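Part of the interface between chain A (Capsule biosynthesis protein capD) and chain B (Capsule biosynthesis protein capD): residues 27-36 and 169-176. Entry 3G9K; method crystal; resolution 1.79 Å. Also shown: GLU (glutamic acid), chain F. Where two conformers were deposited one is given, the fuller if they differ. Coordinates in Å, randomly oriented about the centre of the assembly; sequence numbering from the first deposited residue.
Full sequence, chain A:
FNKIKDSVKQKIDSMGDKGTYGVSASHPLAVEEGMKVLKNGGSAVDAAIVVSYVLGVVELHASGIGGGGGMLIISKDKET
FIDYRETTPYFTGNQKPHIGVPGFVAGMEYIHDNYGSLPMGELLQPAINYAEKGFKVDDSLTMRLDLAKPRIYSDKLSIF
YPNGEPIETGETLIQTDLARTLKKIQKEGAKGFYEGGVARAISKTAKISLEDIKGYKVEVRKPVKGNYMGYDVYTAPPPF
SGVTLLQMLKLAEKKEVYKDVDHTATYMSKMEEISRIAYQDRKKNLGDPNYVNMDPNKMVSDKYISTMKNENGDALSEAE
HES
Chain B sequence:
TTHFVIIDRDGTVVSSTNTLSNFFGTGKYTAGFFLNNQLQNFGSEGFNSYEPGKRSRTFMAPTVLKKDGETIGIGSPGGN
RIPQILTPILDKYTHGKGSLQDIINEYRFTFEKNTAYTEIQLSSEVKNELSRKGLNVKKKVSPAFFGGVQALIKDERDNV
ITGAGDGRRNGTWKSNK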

ATOM      1  N   HIS A  27      -3.048  -3.543  10.531  1.00 17.05           N
ATOM      2  CA  HIS A  27      -3.580  -3.272  11.882  1.00 16.88           C
ATOM      3  C   HIS A  27      -4.639  -4.322  12.238  1.00 18.05           C
ATOM      4  O   HIS A  27      -5.536  -4.537  11.467  1.00 17.06           O
ATOM      5  CB  HIS A  27      -4.166  -1.862  12.001  1.00 17.77           C
ATOM      6  CG  HIS A  27      -4.356  -1.408  13.424  1.00 17.02           C
ATOM      7  ND1 HIS A  27      -5.368  -1.885  14.219  1.00 19.70           N
ATOM      8  CD2 HIS A  27      -3.678  -0.508  14.181  1.00 18.58           C
ATOM      9  CE1 HIS A  27      -5.296  -1.318  15.415  1.00 20.88           C
ATOM     10  NE2 HIS A  27      -4.277  -0.478  15.420  1.00 21.68           N
ATOM     11  N   PRO A  28      -4.537  -4.957  13.422  1.00 19.44           N
ATOM     12  CA  PRO A  28      -5.522  -5.977  13.838  1.00 19.14           C
ATOM     13  C   PRO A  28      -6.986  -5.518  13.891  1.00 18.82           C
ATOM     14  O   PRO A  28      -7.858  -6.349  13.762  1.00 18.55           O
ATOM     15  CB  PRO A  28      -5.033  -6.391  15.242  1.00 20.00           C
ATOM     16  CG  PRO A  28      -4.226  -5.275  15.700  1.00 21.61           C
ATOM     17  CD  PRO A  28      -3.502  -4.795  14.446  1.00 20.24           C
ATOM     18  N   LEU A  29      -7.261  -4.227  14.087  1.00 19.37           N
ATOM     19  CA  LEU A  29      -8.645  -3.746  14.085  1.00 19.25           C
ATOM     20  C   LEU A  29      -9.220  -3.686  12.661  1.00 18.96           C
ATOM     21  O   LEU A  29     -10.402  -3.880  12.465  1.00 17.98           O
ATOM     22  CB  LEU A  29      -8.779  -2.388  14.800  1.00 18.95           C
ATOM     23  CG  LEU A  29      -8.513  -2.374  16.313  1.00 21.36           C
ATOM     24  CD1 LEU A  29      -8.747  -0.955  16.951  1.00 21.63           C
ATOM     25  CD2 LEU A  29      -9.383  -3.442  16.995  1.00 25.16           C
ATOM     26  N   ALA A  30      -8.360  -3.393  11.684  1.00 18.29           N
ATOM     27  CA  ALA A  30      -8.726  -3.435  10.270  1.00 18.77           C
ATOM     28  C   ALA A  30      -9.018  -4.858   9.866  1.00 18.44           C
ATOM     29  O   ALA A  30     -10.006  -5.102   9.154  1.00 17.48           O
ATOM     30  CB  ALA A  30      -7.616  -2.830   9.378  1.00 18.15           C
ATOM     31  N   VAL A  31      -8.160  -5.788  10.299  1.00 18.14           N
ATOM     32  CA  VAL A  31      -8.423  -7.215  10.052  1.00 18.05           C
ATOM     33  C   VAL A  31      -9.787  -7.575  10.645  1.00 17.92           C
ATOM     34  O   VAL A  31     -10.636  -8.111   9.977  1.00 17.33           O
ATOM     35  CB  VAL A  31      -7.336  -8.151  10.606  1.00 18.30           C
ATOM     36  CG1 VAL A  31      -7.693  -9.678  10.344  1.00 17.41           C
ATOM     37  CG2 VAL A  31      -5.933  -7.801  10.037  1.00 16.37           C
ATOM     38  N   GLU A  32      -9.995  -7.250  11.912  1.00 18.41           N
ATOM     39  CA  GLU A  32     -11.260  -7.557  12.576  1.00 19.80           C
ATOM     40  C   GLU A  32     -12.523  -7.006  11.908  1.00 19.44           C
ATOM     41  O   GLU A  32     -13.515  -7.729  11.725  1.00 19.84           O
ATOM     42  CB  GLU A  32     -11.167  -7.082  14.010  1.00 19.97           C
ATOM     43  CG  GLU A  32     -12.392  -7.420  14.816  1.00 23.73           C
ATOM     44  CD  GLU A  32     -12.334  -6.871  16.207  1.00 24.44           C
ATOM     45  OE1 GLU A  32     -11.229  -6.625  16.720  1.00 30.66           O
ATOM     46  OE2 GLU A  32     -13.422  -6.700  16.800  1.00 33.01           O
ATOM     47  N   GLU A  33     -12.524  -5.716  11.593  1.00 18.43           N
ATOM     48  CA  GLU A  33     -13.663  -5.110  10.939  1.00 17.98           C
ATOM     49  C   GLU A  33     -13.927  -5.627   9.542  1.00 18.54           C
ATOM     50  O   GLU A  33     -15.076  -5.718   9.107  1.00 19.60           O
ATOM     51  CB  GLU A  33     -13.526  -3.589  10.931  1.00 17.04           C
ATOM     52  CG  GLU A  33     -13.434  -2.979  12.311  1.00 17.17           C
ATOM     53  CD  GLU A  33     -14.712  -3.197  13.146  1.00 19.13           C
ATOM     54  OE1 GLU A  33     -15.805  -3.408  12.573  1.00 18.92           O
ATOM     55  OE2 GLU A  33     -14.605  -3.113  14.397  1.00 22.47           O
ATOM     56  N   GLY A  34     -12.870  -5.921   8.810  1.00 19.37           N
ATOM     57  CA  GLY A  34     -12.977  -6.525   7.494  1.00 18.81           C
ATOM     58  C   GLY A  34     -13.588  -7.921   7.499  1.00 19.35           C
ATOM     59  O   GLY A  34     -14.450  -8.239   6.657  1.00 19.53           O
HETATM   60  N   MSE A  35     -13.121  -8.730   8.457  1.00 24.21           N
HETATM   61  CA  MSE A  35     -13.669 -10.073   8.704  1.00 24.57           C
HETATM   62  C   MSE A  35     -15.150 -10.019   9.103  1.00 26.08           C
HETATM   63  O   MSE A  35     -15.937 -10.850   8.658  1.00 25.94           O
HETATM   64  CB  MSE A  35     -12.874 -10.801   9.791  1.00 24.47           C
HETATM   65  CG  MSE A  35     -11.500 -11.322   9.362  1.00 22.50           C
HETATM   66 SE   MSE A  35     -11.540 -12.561   7.873  0.50 15.99          SE
HETATM   67  CE  MSE A  35     -12.031 -14.203   8.812  1.00 23.91           C
ATOM     68  N   LYS A  36     -15.522  -9.069   9.998  1.00 22.64           N
ATOM     69  CA  LYS A  36     -16.932  -8.828  10.383  1.00 23.89           C
ATOM     70  C   LYS A  36     -17.872  -8.593   9.175  1.00 24.61           C
ATOM     71  O   LYS A  36     -18.941  -9.214   9.086  1.00 24.91           O
ATOM     72  CB  LYS A  36     -16.996  -7.721  11.458  1.00 24.30           C
ATOM     73  CG  LYS A  36     -18.353  -7.454  12.175  1.00 24.89           C
ATOM     74  CD  LYS A  36     -18.076  -6.527  13.369  1.00 26.02           C
ATOM     75  CE  LYS A  36     -19.282  -6.017  14.097  1.00 29.41           C
ATOM     76  NZ  LYS A  36     -18.859  -5.559  15.493  1.00 31.29           N
TER
ATOM     77  N   ARG B 169       5.476  -4.170  10.543  0.50 18.45           N
ATOM     78  CA  ARG B 169       4.343  -3.230  10.650  0.50 19.21           C
ATOM     79  C   ARG B 169       3.235  -3.787  11.551  0.50 19.64           C
ATOM     80  O   ARG B 169       2.121  -3.257  11.561  0.50 19.84           O
ATOM     81  CB  ARG B 169       3.706  -3.012   9.265  0.50 18.98           C
ATOM     82  CG  ARG B 169       4.633  -2.478   8.194  0.50 18.79           C
ATOM     83  CD  ARG B 169       4.562  -0.957   7.975  0.50 17.07           C
ATOM     84  NE  ARG B 169       5.661  -0.539   7.100  0.50 18.89           N
ATOM     85  CZ  ARG B 169       5.722   0.594   6.405  0.50 18.78           C
ATOM     86  NH1 ARG B 169       4.731   1.488   6.446  0.50 16.08           N
ATOM     87  NH2 ARG B 169       6.780   0.817   5.649  0.50 15.20           N
ATOM     88  N   ASN B 170       3.535  -4.848  12.301  1.00 19.58           N
ATOM     89  CA  ASN B 170       2.516  -5.606  13.034  1.00 20.75           C
ATOM     90  C   ASN B 170       1.398  -6.140  12.149  1.00 19.45           C
ATOM     91  O   ASN B 170       0.254  -6.220  12.578  1.00 21.44           O
ATOM     92  CB  ASN B 170       1.941  -4.776  14.197  1.00 22.31           C
ATOM     93  CG  ASN B 170       2.970  -3.863  14.801  1.00 26.48           C
ATOM     94  OD1 ASN B 170       2.794  -2.625  14.862  1.00 33.20           O
ATOM     95  ND2 ASN B 170       4.061  -4.446  15.220  1.00 30.09           N
ATOM     96  N   GLY B 171       1.762  -6.538  10.920  1.00 20.51           N
ATOM     97  CA  GLY B 171       0.833  -7.109  10.004  1.00 19.30           C
ATOM     98  C   GLY B 171       0.341  -8.464  10.448  1.00 19.41           C
ATOM     99  O   GLY B 171       1.088  -9.251  11.012  1.00 18.80           O
ATOM    100  N   THR B 172      -0.922  -8.719  10.165  1.00 19.40           N
ATOM    101  CA  THR B 172      -1.559  -9.977  10.510  1.00 18.50           C
ATOM    102  C   THR B 172      -2.586 -10.331   9.418  1.00 18.22           C
ATOM    103  O   THR B 172      -2.827  -9.594   8.437  1.00 16.55           O
ATOM    104  CB  THR B 172      -2.284  -9.895  11.932  1.00 18.76           C
ATOM    105  OG1 THR B 172      -3.316  -8.923  11.912  1.00 18.83           O
ATOM    106  CG2 THR B 172      -1.309  -9.576  13.043  1.00 20.31           C
ATOM    107  N   TRP B 173      -3.138 -11.519   9.542  1.00 17.62           N
ATOM    108  CA  TRP B 173      -4.176 -11.939   8.643  1.00 19.39           C
ATOM    109  C   TRP B 173      -5.091 -12.951   9.338  1.00 20.63           C
ATOM    110  O   TRP B 173      -4.705 -13.577  10.351  1.00 21.03           O
ATOM    111  CB  TRP B 173      -3.572 -12.539   7.384  1.00 19.85           C
ATOM    112  CG  TRP B 173      -2.923 -13.838   7.688  1.00 20.41           C
ATOM    113  CD1 TRP B 173      -1.666 -14.024   8.170  1.00 21.67           C
ATOM    114  CD2 TRP B 173      -3.526 -15.153   7.578  1.00 21.30           C
ATOM    115  NE1 TRP B 173      -1.423 -15.393   8.349  1.00 21.91           N
ATOM    116  CE2 TRP B 173      -2.552 -16.095   8.016  1.00 21.97           C
ATOM    117  CE3 TRP B 173      -4.795 -15.620   7.146  1.00 21.73           C
ATOM    118  CZ2 TRP B 173      -2.791 -17.471   8.030  1.00 21.96           C
ATOM    119  CZ3 TRP B 173      -5.043 -16.987   7.166  1.00 22.02           C
ATOM    120  CH2 TRP B 173      -4.046 -17.899   7.624  1.00 22.41           C
ATOM    121  N   LYS B 174      -6.274 -13.106   8.750  1.00 22.07           N
ATOM    122  CA  LYS B 174      -7.289 -14.031   9.237  1.00 23.72           C
ATOM    123  C   LYS B 174      -8.074 -14.565   8.071  1.00 23.77           C
ATOM    124  O   LYS B 174      -8.179 -13.937   6.986  1.00 23.38           O
ATOM    125  CB  LYS B 174      -8.218 -13.340  10.249  1.00 23.72           C
ATOM    126  CG  LYS B 174      -7.634 -13.255  11.663  1.00 25.75           C
ATOM    127  CD  LYS B 174      -8.694 -12.917  12.679  1.00 26.17           C
ATOM    128  CE  LYS B 174      -8.104 -12.727  14.080  1.00 29.16           C
ATOM    129  NZ  LYS B 174      -7.127 -13.792  14.440  1.00 32.48           N
ATOM    130  N   SER B 175      -8.561 -15.792   8.260  1.00 23.50           N
ATOM    131  CA  SER B 175      -9.524 -16.356   7.340  1.00 24.80           C
ATOM    132  C   SER B 175     -10.541 -17.138   8.118  1.00 25.25           C
ATOM    133  O   SER B 175     -10.406 -17.297   9.337  1.00 25.44           O
ATOM    134  CB  SER B 175      -8.859 -17.214   6.262  1.00 24.95           C
ATOM    135  OG  SER B 175      -8.346 -18.422   6.793  1.00 26.31           O
ATOM    136  N   ASN B 176     -11.581 -17.577   7.432  1.00 27.21           N
ATOM    137  CA  ASN B 176     -12.741 -18.093   8.148  1.00 29.56           C
ATOM    138  C   ASN B 176     -12.560 -19.515   8.657  1.00 31.14           C
ATOM    139  O   ASN B 176     -12.000 -20.357   7.953  1.00 33.30           O
ATOM    140  CB  ASN B 176     -14.001 -17.936   7.319  1.00 28.94           C
ATOM    141  CG  ASN B 176     -14.015 -18.770   6.080  1.00 31.09           C
ATOM    142  OD1 ASN B 176     -12.980 -19.051   5.463  1.00 30.95           O
ATOM    143  ND2 ASN B 176     -15.225 -19.180   5.687  1.00 33.43           N
TER
HETATM  144  N   GLU F   2       8.167   6.767   1.350  1.00 49.92           N
HETATM  145  CA  GLU F   2       7.248   5.752   1.847  1.00 49.25           C
HETATM  146  C   GLU F   2       5.981   5.628   0.976  1.00 49.42           C
HETATM  147  O   GLU F   2       5.322   6.642   0.744  1.00 49.83           O
HETATM  148  CB  GLU F   2       6.887   6.120   3.288  1.00 48.84           C
HETATM  149  CG  GLU F   2       5.613   5.493   3.820  1.00 46.35           C
HETATM  150  CD  GLU F   2       5.714   4.009   4.050  1.00 43.00           C
HETATM  151  OE1 GLU F   2       6.601   3.354   3.462  1.00 38.39           O
HETATM  152  OE2 GLU F   2       4.861   3.518   4.812  1.00 38.77           O
HETATM  153  OXT GLU F   2       5.563   4.551   0.493  1.00 49.27           O

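A helix from chain A, residues 28-36, lies along a strand from chain B, residues 172-175. Their axes come within 8.3 Å and run nearly parallel, their N-to-C directions 17° apart. The register sets P28(A) opposite T172(B) and V31(A) opposite W173(B), with a CA-to-CA distance of 6.5 Å in each pair. The helix start is well secured: H27(A), at the N-cap, accepts from L29(A) N through its ND1 at 3.0 Å, and its O receives V31(A) N at 3.1 Å. From there the i to i+4 ladder continues to K36(A), so the backbone polar groups are largely paired within the helix.

No hydrogen bond crosses between the stretches; the contact is made by packing. Two helix residues one turn apart, V31(A) and M35(A), point toward the strand and cover most of the helix side of the interface. On the strand, alternation does the matching work: T172(B) and K174(B) point their CB atoms toward the helix, while W173(B) and S175(B) point theirs away.

V31(A) spans both inward residues. Its CG2 lies 3.4 Å from T172(B) OG1, a van der Waals contact, since a methyl carbon offers no conventional donor, and its CG1 lies 3.7 Å from K174(B) CB. The lysine thus contributes the aliphatic base of its side chain, while its end leads away and keeps the charge out of the apolar contact. M35(A), a selenomethionine with all three chi angles in m, reaches further along the strand: SE sits 3.7 Å from K174(B) O, and CE 3.4 Å from S175(B) C, so it packs largely on backbone.

At the other end, R169(B) turns its guanidinium away from the helix and gives a hydrogen bond from NH1 to OE2 of the bound glutamic acid at 2.6 Å.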